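PDB 2O20: catabolite control protein A from Lactococcus lactis, which probably acts as a global DNA-binding regulator of the LacI family, repressing or activating genes according to the carbon source available. Local coordinates for residues 77-88 with 292-303; 144-152 with 157-165. The protein carries 1 engineered substitution. All coordinates share one frame; numbering follows the deposited sequence.

Contact 1 (77-88 with 292-303); sequences YFAAITRGVDDI and QPLYDLGAVAMR
Y295 holds CG trans to its backbone N (chi1 -179°), and this swings the ring from a CB that points away from helix 77-88 back over G84; D87 sets CG opposite its carbonyl carbon (chi1 -79°), beside the backbone N, bringing the carboxylate to the ring's hydroxyl. Y295 OH donates to D87 OD2 over 2.7 Å, using the anti lone pair of that oxygen, while G84 CA rests over one face of the ring, 3.8 Å from its centroid, as a CH-pi contact. Tyrosine suits the place because it offers both a flat apolar face and a polar end. The glycines G84 and G298 explain how closely the helices pass: with no CB on either, the axes come within 6.4 Å at a crossing angle of -40°, and backbone meets backbone. G298 CA lies 3.4 Å from I81 O and G84 CA 3.5 Å from Y295 O, in CA-H...O contacts that reach across in both directions. Larger apolar side chains pack on either end of this glycine crossing. Towards the N-terminal ends, L294 sets CD2 3.4 Å from Y77 CE1 and lays CD1 against the small A80. At the other end I88 packs CG1 on A299, with CG2 3.7 Å from M302 CG, the two side chains sliding past each other in opposite directions. A water joins Y77 OH to Q292 NE2, which also bonds to G274 O. R83 instead turns to the dimer, forming a salt bridge with D102 of the second subunit. The two helices lie together on one side of the six-stranded parallel sheet, packing on strands 65-70 and 145-148, while T82 reaches strand 95-100.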
loop_
_atom_site.group_PDB
_atom_site.type_symbol
_atom_site.label_atom_id
_atom_site.label_comp_id
_atom_site.label_asym_id
_atom_site.label_seq_id
_atom_site.Cartn_x
_atom_site.Cartn_y
_atom_site.Cartn_z
ATOM N N TYR D 77 5.655 -1.222 -2.115
ATOM C CA TYR D 77 6.945 -1.311 -2.820
ATOM C C TYR D 77 6.748 -1.258 -4.346
ATOM O O TYR D 77 7.306 -0.377 -5.019
ATOM C CB TYR D 77 7.681 -2.605 -2.400
ATOM C CG TYR D 77 8.947 -2.885 -3.155
ATOM C CD1 TYR D 77 10.137 -2.366 -2.735
ATOM C CD2 TYR D 77 8.937 -3.658 -4.319
ATOM C CE1 TYR D 77 11.330 -2.596 -3.440
ATOM C CE2 TYR D 77 10.125 -3.900 -5.038
ATOM C CZ TYR D 77 11.307 -3.355 -4.588
ATOM O OH TYR D 77 12.465 -3.573 -5.278
ATOM N N PHE D 78 5.932 -2.175 -4.885
ATOM C CA PHE D 78 5.657 -2.193 -6.323
ATOM C C PHE D 78 4.804 -0.996 -6.776
ATOM O O PHE D 78 5.058 -0.414 -7.834
ATOM C CB PHE D 78 5.019 -3.519 -6.754
ATOM C CG PHE D 78 5.924 -4.696 -6.585
ATOM C CD1 PHE D 78 7.103 -4.780 -7.306
ATOM C CD2 PHE D 78 5.586 -5.725 -5.723
ATOM C CE1 PHE D 78 7.948 -5.870 -7.169
ATOM C CE2 PHE D 78 6.430 -6.821 -5.561
ATOM C CZ PHE D 78 7.627 -6.874 -6.288
ATOM N N ALA D 79 3.839 -0.594 -5.960
ATOM C CA ALA D 79 3.027 0.607 -6.275
ATOM C C ALA D 79 3.871 1.899 -6.394
ATOM O O ALA D 79 3.613 2.744 -7.264
ATOM C CB ALA D 79 1.897 0.772 -5.264
ATOM N N ALA D 80 4.894 2.057 -5.544
ATOM C CA ALA D 80 5.732 3.239 -5.605
ATOM C C ALA D 80 6.576 3.285 -6.867
ATOM O O ALA D 80 6.707 4.339 -7.492
ATOM C CB ALA D 80 6.602 3.329 -4.361
ATOM N N ILE D 81 7.125 2.154 -7.261
ATOM C CA ILE D 81 7.813 2.023 -8.539
ATOM C C ILE D 81 6.909 2.353 -9.716
ATOM O O ILE D 81 7.301 3.083 -10.651
ATOM C CB ILE D 81 8.418 0.594 -8.743
ATOM C CG1 ILE D 81 9.494 0.315 -7.681
ATOM C CG2 ILE D 81 9.021 0.461 -10.144
ATOM C CD1 ILE D 81 9.888 -1.140 -7.604
ATOM N N THR D 82 5.695 1.826 -9.650
ATOM C CA THR D 82 4.709 1.956 -10.715
ATOM C C THR D 82 4.352 3.438 -10.924
ATOM O O THR D 82 4.152 3.859 -12.076
ATOM C CB THR D 82 3.460 1.028 -10.462
ATOM O OG1 THR D 82 3.853 -0.364 -10.440
ATOM C CG2 THR D 82 2.412 1.194 -11.521
ATOM N N ARG D 83 4.299 4.246 -9.865
ATOM C CA ARG D 83 4.036 5.691 -10.043
ATOM C C ARG D 83 5.148 6.404 -10.835
ATOM O O ARG D 83 4.861 7.323 -11.614
ATOM C CB ARG D 83 3.725 6.405 -8.717
ATOM C CG ARG D 83 2.374 5.913 -8.096
ATOM C CD ARG D 83 1.554 6.943 -7.361
ATOM N NE ARG D 83 1.278 8.122 -8.169
ATOM C CZ ARG D 83 0.767 9.250 -7.690
ATOM N NH1 ARG D 83 0.429 9.362 -6.405
ATOM N NH2 ARG D 83 0.583 10.276 -8.503
ATOM N N GLY D 84 6.392 5.955 -10.681
ATOM C CA GLY D 84 7.510 6.509 -11.478
ATOM C C GLY D 84 7.393 6.168 -12.962
ATOM O O GLY D 84 7.631 7.010 -13.852
ATOM N N VAL D 85 7.018 4.929 -13.238
ATOM C CA VAL D 85 6.710 4.473 -14.606
ATOM C C VAL D 85 5.569 5.305 -15.221
ATOM O O VAL D 85 5.708 5.857 -16.335
ATOM C CB VAL D 85 6.319 2.969 -14.626
ATOM C CG1 VAL D 85 5.905 2.495 -16.048
ATOM C CG2 VAL D 85 7.430 2.096 -14.092
ATOM N N ASP D 86 4.454 5.391 -14.490
ATOM C CA ASP D 86 3.257 6.123 -14.919
ATOM C C ASP D 86 3.543 7.587 -15.283
ATOM O O ASP D 86 3.074 8.085 -16.306
ATOM C CB ASP D 86 2.215 6.037 -13.802
ATOM C CG ASP D 86 0.867 6.633 -14.178
ATOM O OD1 ASP D 86 0.306 7.404 -13.360
ATOM O OD2 ASP D 86 0.362 6.309 -15.262
ATOM N N ASP D 87 4.304 8.282 -14.430
ATOM C CA ASP D 87 4.618 9.674 -14.658
ATOM C C ASP D 87 5.388 9.921 -15.963
ATOM O O ASP D 87 5.081 10.892 -16.701
ATOM C CB ASP D 87 5.338 10.256 -13.443
ATOM C CG ASP D 87 4.370 10.601 -12.310
ATOM O OD1 ASP D 87 3.161 10.296 -12.469
ATOM O OD2 ASP D 87 4.825 11.134 -11.253
ATOM N N ILE D 88 6.359 9.055 -16.256
ATOM C CA ILE D 88 7.156 9.204 -17.460
ATOM C C ILE D 88 6.360 8.838 -18.715
ATOM O O ILE D 88 6.442 9.528 -19.762
ATOM C CB ILE D 88 8.470 8.369 -17.380
ATOM C CG1 ILE D 88 9.362 8.853 -16.212
ATOM C CG2 ILE D 88 9.231 8.409 -18.723
ATOM C CD1 ILE D 88 10.022 10.197 -16.466
ATOM N N GLN D 292 15.680 2.370 -0.748
ATOM C CA GLN D 292 15.784 2.272 -2.201
ATOM C C GLN D 292 14.995 3.425 -2.803
ATOM O O GLN D 292 13.924 3.794 -2.284
ATOM C CB GLN D 292 15.233 0.948 -2.715
ATOM C CG GLN D 292 15.974 -0.294 -2.186
ATOM C CD GLN D 292 15.480 -1.571 -2.878
ATOM O OE1 GLN D 292 15.106 -1.535 -4.036
ATOM N NE2 GLN D 292 15.461 -2.684 -2.159
ATOM N N PRO D 293 15.509 4.004 -3.902
ATOM C CA PRO D 293 14.844 5.128 -4.577
ATOM C C PRO D 293 13.743 4.611 -5.506
ATOM O O PRO D 293 13.884 4.599 -6.731
ATOM C CB PRO D 293 16.007 5.804 -5.303
ATOM C CG PRO D 293 16.843 4.615 -5.730
ATOM C CD PRO D 293 16.771 3.642 -4.578
ATOM N N LEU D 294 12.626 4.186 -4.904
ATOM C CA LEU D 294 11.595 3.434 -5.620
ATOM C C LEU D 294 10.947 4.189 -6.803
ATOM O O LEU D 294 10.805 3.639 -7.883
ATOM C CB LEU D 294 10.530 2.988 -4.638
ATOM C CG LEU D 294 10.945 2.000 -3.511
ATOM C CD1 LEU D 294 9.697 1.626 -2.759
ATOM C CD2 LEU D 294 11.630 0.775 -4.039
ATOM N N TYR D 295 10.534 5.430 -6.591
ATOM C CA TYR D 295 10.029 6.234 -7.698
ATOM C C TYR D 295 11.043 6.330 -8.849
ATOM O O TYR D 295 10.695 6.166 -10.005
ATOM C CB TYR D 295 9.678 7.636 -7.204
ATOM C CG TYR D 295 9.123 8.548 -8.285
ATOM C CD1 TYR D 295 7.762 8.602 -8.523
ATOM C CD2 TYR D 295 9.956 9.354 -9.050
ATOM C CE1 TYR D 295 7.240 9.441 -9.499
ATOM C CE2 TYR D 295 9.442 10.195 -10.039
ATOM C CZ TYR D 295 8.075 10.222 -10.257
ATOM O OH TYR D 295 7.543 11.053 -11.224
ATOM N N ASP D 296 12.301 6.560 -8.513
ATOM C CA ASP D 296 13.374 6.684 -9.514
ATOM C C ASP D 296 13.669 5.387 -10.257
ATOM O O ASP D 296 14.032 5.398 -11.423
ATOM C CB ASP D 296 14.642 7.186 -8.833
ATOM C CG ASP D 296 14.538 8.638 -8.391
ATOM O OD1 ASP D 296 13.717 9.391 -8.978
ATOM O OD2 ASP D 296 15.318 9.039 -7.502
ATOM N N LEU D 297 13.528 4.254 -9.575
ATOM C CA LEU D 297 13.690 2.973 -10.236
ATOM C C LEU D 297 12.714 2.820 -11.394
ATOM O O LEU D 297 13.110 2.383 -12.478
ATOM C CB LEU D 297 13.500 1.805 -9.226
ATOM C CG LEU D 297 14.566 1.534 -8.171
ATOM C CD1 LEU D 297 14.063 0.543 -7.164
ATOM C CD2 LEU D 297 15.863 1.008 -8.801
ATOM N N GLY D 298 11.436 3.156 -11.148
ATOM C CA GLY D 298 10.377 3.193 -12.179
ATOM C C GLY D 298 10.604 4.249 -13.283
ATOM O O GLY D 298 10.476 3.952 -14.476
ATOM N N ALA D 299 10.913 5.481 -12.884
ATOM C CA ALA D 299 11.153 6.566 -13.842
ATOM C C ALA D 299 12.341 6.245 -14.745
ATOM O O ALA D 299 12.268 6.396 -15.978
ATOM C CB ALA D 299 11.361 7.885 -13.118
ATOM N N VAL D 300 13.435 5.784 -14.143
ATOM C CA VAL D 300 14.652 5.453 -14.892
ATOM C C VAL D 300 14.372 4.310 -15.861
ATOM O O VAL D 300 14.816 4.352 -17.012
ATOM C CB VAL D 300 15.866 5.156 -13.933
ATOM C CG1 VAL D 300 17.019 4.537 -14.675
ATOM C CG2 VAL D 300 16.316 6.447 -13.261
ATOM N N ALA D 301 13.614 3.308 -15.403
ATOM C CA ALA D 301 13.230 2.184 -16.246
ATOM C C ALA D 301 12.378 2.624 -17.422
ATOM O O ALA D 301 12.556 2.145 -18.555
ATOM C CB ALA D 301 12.475 1.164 -15.438
ATOM N N MET D 302 11.421 3.513 -17.168
ATOM C CA MET D 302 10.511 3.935 -18.243
ATOM C C MET D 302 11.252 4.837 -19.281
ATOM O O MET D 302 10.976 4.780 -20.492
ATOM C CB MET D 302 9.252 4.591 -17.650
ATOM C CG MET D 302 8.152 4.838 -18.652
ATOM S SD MET D 302 7.476 3.368 -19.488
ATOM C CE MET D 302 7.775 3.811 -21.197
ATOM N N ARG D 303 12.224 5.616 -18.811
ATOM C CA ARG D 303 13.095 6.410 -19.700
ATOM C C ARG D 303 13.877 5.510 -20.655
ATOM O O ARG D 303 13.997 5.811 -21.857
ATOM C CB ARG D 303 14.059 7.288 -18.890
ATOM C CG ARG D 303 13.427 8.550 -18.370
ATOM C CD ARG D 303 14.410 9.406 -17.597
ATOM N NE ARG D 303 13.689 10.396 -16.800
ATOM C CZ ARG D 303 13.820 10.582 -15.492
ATOM N NH1 ARG D 303 14.691 9.865 -14.770
ATOM N NH2 ARG D 303 13.081 11.524 -14.902
HETATM O O HOH W 1 14.222 -5.125 -3.123
#

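Contact 2 (144-152 with 157-165); sequences PVVLVGTID and IPSVNIDYH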
loop_
_atom_site.group_PDB
_atom_site.type_symbol
_atom_site.label_atom_id
_atom_site.label_comp_id
_atom_site.label_asym_id
_atom_site.label_seq_id
_atom_site.Cartn_x
_atom_site.Cartn_y
_atom_site.Cartn_z
ATOM N N PRO D 144 10.264 -4.938 -26.754
ATOM C CA PRO D 144 11.132 -4.275 -25.773
ATOM C C PRO D 144 10.634 -4.463 -24.321
ATOM O O PRO D 144 9.442 -4.357 -24.051
ATOM C CB PRO D 144 11.075 -2.802 -26.204
ATOM C CG PRO D 144 10.726 -2.847 -27.621
ATOM C CD PRO D 144 9.818 -3.999 -27.796
ATOM N N VAL D 145 11.556 -4.815 -23.430
ATOM C CA VAL D 145 11.242 -5.098 -22.021
ATOM C C VAL D 145 12.376 -4.589 -21.118
ATOM O O VAL D 145 13.566 -4.631 -21.496
ATOM C CB VAL D 145 10.984 -6.631 -21.810
ATOM C CG1 VAL D 145 12.100 -7.437 -22.408
ATOM C CG2 VAL D 145 10.812 -6.993 -20.350
ATOM N N VAL D 146 11.998 -4.043 -19.971
ATOM C CA VAL D 146 12.939 -3.647 -18.924
ATOM C C VAL D 146 12.465 -4.292 -17.597
ATOM O O VAL D 146 11.281 -4.257 -17.281
ATOM C CB VAL D 146 12.998 -2.129 -18.757
ATOM C CG1 VAL D 146 14.083 -1.733 -17.713
ATOM C CG2 VAL D 146 13.276 -1.465 -20.117
ATOM N N LEU D 147 13.402 -4.876 -16.853
ATOM C CA LEU D 147 13.141 -5.442 -15.516
ATOM C C LEU D 147 13.444 -4.397 -14.442
ATOM O O LEU D 147 14.416 -3.643 -14.573
ATOM C CB LEU D 147 14.011 -6.690 -15.296
ATOM C CG LEU D 147 14.141 -7.718 -16.441
ATOM C CD1 LEU D 147 15.140 -8.783 -16.075
ATOM C CD2 LEU D 147 12.799 -8.367 -16.847
ATOM N N VAL D 148 12.622 -4.341 -13.391
ATOM C CA VAL D 148 12.855 -3.463 -12.237
ATOM C C VAL D 148 12.788 -4.278 -10.934
ATOM O O VAL D 148 11.800 -4.990 -10.691
ATOM C CB VAL D 148 11.833 -2.293 -12.156
ATOM C CG1 VAL D 148 12.289 -1.258 -11.108
ATOM C CG2 VAL D 148 11.611 -1.633 -13.548
ATOM N N GLY D 149 13.848 -4.211 -10.126
ATOM C CA GLY D 149 13.913 -4.933 -8.862
ATOM C C GLY D 149 14.340 -6.379 -9.009
ATOM O O GLY D 149 14.363 -7.132 -8.022
ATOM N N THR D 150 14.661 -6.789 -10.237
ATOM C CA THR D 150 15.235 -8.117 -10.471
ATOM C C THR D 150 16.276 -8.051 -11.579
ATOM O O THR D 150 16.332 -7.081 -12.348
ATOM C CB THR D 150 14.139 -9.190 -10.736
ATOM O OG1 THR D 150 14.715 -10.516 -10.662
ATOM C CG2 THR D 150 13.434 -8.959 -12.079
ATOM N N ILE D 151 17.140 -9.068 -11.595
ATOM C CA ILE D 151 18.295 -9.128 -12.481
ATOM C C ILE D 151 18.259 -10.431 -13.279
ATOM O O ILE D 151 18.079 -11.512 -12.705
ATOM C CB ILE D 151 19.609 -9.066 -11.688
ATOM C CG1 ILE D 151 19.660 -7.819 -10.786
ATOM C CG2 ILE D 151 20.803 -9.088 -12.640
ATOM C CD1 ILE D 151 20.734 -7.877 -9.723
ATOM N N ASP D 152 18.415 -10.314 -14.601
ATOM C CA ASP D 152 18.558 -11.462 -15.498
ATOM C C ASP D 152 19.965 -12.069 -15.309
ATOM O O ASP D 152 20.961 -11.353 -15.354
ATOM C CB ASP D 152 18.347 -10.992 -16.957
ATOM C CG ASP D 152 18.564 -12.099 -18.005
ATOM O OD1 ASP D 152 18.309 -13.292 -17.704
ATOM O OD2 ASP D 152 18.975 -11.756 -19.150
ATOM N N ILE D 157 19.005 -8.859 -20.703
ATOM C CA ILE D 157 17.746 -8.121 -20.629
ATOM C C ILE D 157 17.987 -6.843 -19.817
ATOM O O ILE D 157 18.552 -6.910 -18.733
ATOM C CB ILE D 157 16.634 -8.957 -19.990
ATOM C CG1 ILE D 157 16.433 -10.254 -20.780
ATOM C CG2 ILE D 157 15.320 -8.172 -19.935
ATOM C CD1 ILE D 157 15.580 -11.278 -20.067
ATOM N N PRO D 158 17.578 -5.674 -20.354
ATOM C CA PRO D 158 17.704 -4.431 -19.571
ATOM C C PRO D 158 17.089 -4.501 -18.162
ATOM O O PRO D 158 16.047 -5.127 -17.966
ATOM C CB PRO D 158 17.011 -3.394 -20.460
ATOM C CG PRO D 158 17.186 -3.935 -21.847
ATOM C CD PRO D 158 17.025 -5.411 -21.696
ATOM N N SER D 159 17.734 -3.850 -17.196
ATOM C CA SER D 159 17.264 -3.857 -15.803
ATOM C C SER D 159 17.692 -2.607 -15.024
ATOM O O SER D 159 18.673 -1.955 -15.363
ATOM C CB SER D 159 17.728 -5.126 -15.071
ATOM O OG SER D 159 19.085 -5.067 -14.660
ATOM N N VAL D 160 16.899 -2.258 -14.026
ATOM C CA VAL D 160 17.196 -1.166 -13.104
ATOM C C VAL D 160 17.027 -1.674 -11.659
ATOM O O VAL D 160 15.954 -2.171 -11.286
ATOM C CB VAL D 160 16.297 0.046 -13.354
ATOM C CG1 VAL D 160 16.777 1.268 -12.504
ATOM C CG2 VAL D 160 16.290 0.386 -14.827
ATOM N N ASN D 161 18.082 -1.496 -10.853
ATOM C CA ASN D 161 18.169 -2.058 -9.514
ATOM C C ASN D 161 19.058 -1.166 -8.648
ATOM O O ASN D 161 19.738 -0.285 -9.176
ATOM C CB ASN D 161 18.777 -3.484 -9.553
ATOM C CG ASN D 161 17.874 -4.508 -10.202
ATOM O OD1 ASN D 161 16.993 -5.105 -9.559
ATOM N ND2 ASN D 161 18.103 -4.752 -11.476
ATOM N N ILE D 162 19.056 -1.407 -7.335
ATOM C CA ILE D 162 20.163 -0.991 -6.447
ATOM C C ILE D 162 21.258 -2.058 -6.465
ATOM O O ILE D 162 21.098 -3.102 -7.110
ATOM C CB ILE D 162 19.715 -0.613 -4.971
ATOM C CG1 ILE D 162 19.234 -1.819 -4.156
ATOM C CG2 ILE D 162 18.694 0.519 -4.985
ATOM C CD1 ILE D 162 19.494 -1.688 -2.676
ATOM N N ASP D 163 22.384 -1.765 -5.809
ATOM C CA ASP D 163 23.491 -2.700 -5.587
ATOM C C ASP D 163 23.138 -3.523 -4.321
ATOM O O ASP D 163 23.377 -3.105 -3.197
ATOM C CB ASP D 163 24.829 -1.924 -5.450
ATOM C CG ASP D 163 26.027 -2.830 -5.267
ATOM O OD1 ASP D 163 25.843 -4.025 -5.000
ATOM O OD2 ASP D 163 27.183 -2.351 -5.404
ATOM N N TYR D 164 22.520 -4.685 -4.528
ATOM C CA TYR D 164 22.060 -5.523 -3.384
ATOM C C TYR D 164 23.205 -6.083 -2.516
ATOM O O TYR D 164 23.063 -6.276 -1.286
ATOM C CB TYR D 164 21.194 -6.672 -3.893
ATOM C CG TYR D 164 19.981 -6.224 -4.688
ATOM C CD1 TYR D 164 18.900 -5.601 -4.062
ATOM C CD2 TYR D 164 19.905 -6.436 -6.048
ATOM C CE1 TYR D 164 17.799 -5.198 -4.772
ATOM C CE2 TYR D 164 18.780 -6.023 -6.780
ATOM C CZ TYR D 164 17.734 -5.414 -6.127
ATOM O OH TYR D 164 16.612 -4.997 -6.830
ATOM N N HIS D 165 24.327 -6.363 -3.160
ATOM C CA HIS D 165 25.535 -6.829 -2.473
ATOM C C HIS D 165 26.002 -5.787 -1.441
ATOM O O HIS D 165 26.131 -6.068 -0.247
ATOM C CB HIS D 165 26.620 -7.096 -3.510
ATOM C CG HIS D 165 27.951 -7.430 -2.921
ATOM N ND1 HIS D 165 28.826 -6.465 -2.465
ATOM C CD2 HIS D 165 28.569 -8.612 -2.734
ATOM C CE1 HIS D 165 29.922 -7.044 -2.012
ATOM N NE2 HIS D 165 29.796 -8.347 -2.174
HETATM O O HOH W 2 19.431 -7.871 -16.109
#
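One water is gripped by three groups, taking a hydrogen bond from D152 N at 3.0 Å, giving one to I157 O, and bonding to S159 OG as well, so it bridges the end of 144-152 to the start of 157-165. Beside it, I157 N donates to D152 OD2 across 3.3 Å, on the anti lone pair, while the other oxygen of D152 makes a salt bridge to R135. Aspartate thus ties down both its own loop and a neighbouring helix. Strands 145-148 and 159-161 run parallel. L147 N reaches P158 O at 2.9 Å in an almost straight bond (177°), V160 N returns to L147 O, and G149 N to V160 O. P158 has no N-H to offer V145 O, so the hydrogen-bonded pairing stops there and its ring lies against V145 O and V146. On the sheet face of L147 and S159, I157 lays CG2 3.7 Å from L147 CG. At the far end, N161 uses both halves of its amide. With CG opposite its carbonyl carbon (chi1 -69°), N161 brings ND2 to T150 O at 3.1 Å, well above the T150 carbonyl plane (63°), while OD1 accepts from Y164 OH at 2.8 Å in the amide's carbonyl plane. I151 CD1 meets the ring edge of Y164, 4.0 Å from CE2. G149, with positive phi, turns the chain here, and T150 OG1 and I151 N bond to E194. These bonds to N161 and to helix 193-208 imply a turn of set shape where two regions meet, consistent with the cleft of the periplasmic-binding-protein fold.

From the N terminus, the chain makes strand 65-70 and then helix 76-91, which meets its partner some two hundred residues later. Contact 2 closes first: only four residues separate 144-152 from 157-165, and the contact joins neighbouring parallel strands of the six-stranded sheet. The chain then passes into the region built on the four-stranded sheet and returns through strand 289-291 to helix 294-309, where contact 1 closes the long loop. Contact 2 is therefore nested inside contact 1. They also touch directly: V148 is the shared residue, packing against I81, L297 and A301, and P293 meets I162 near where the chain crosses between the two regions.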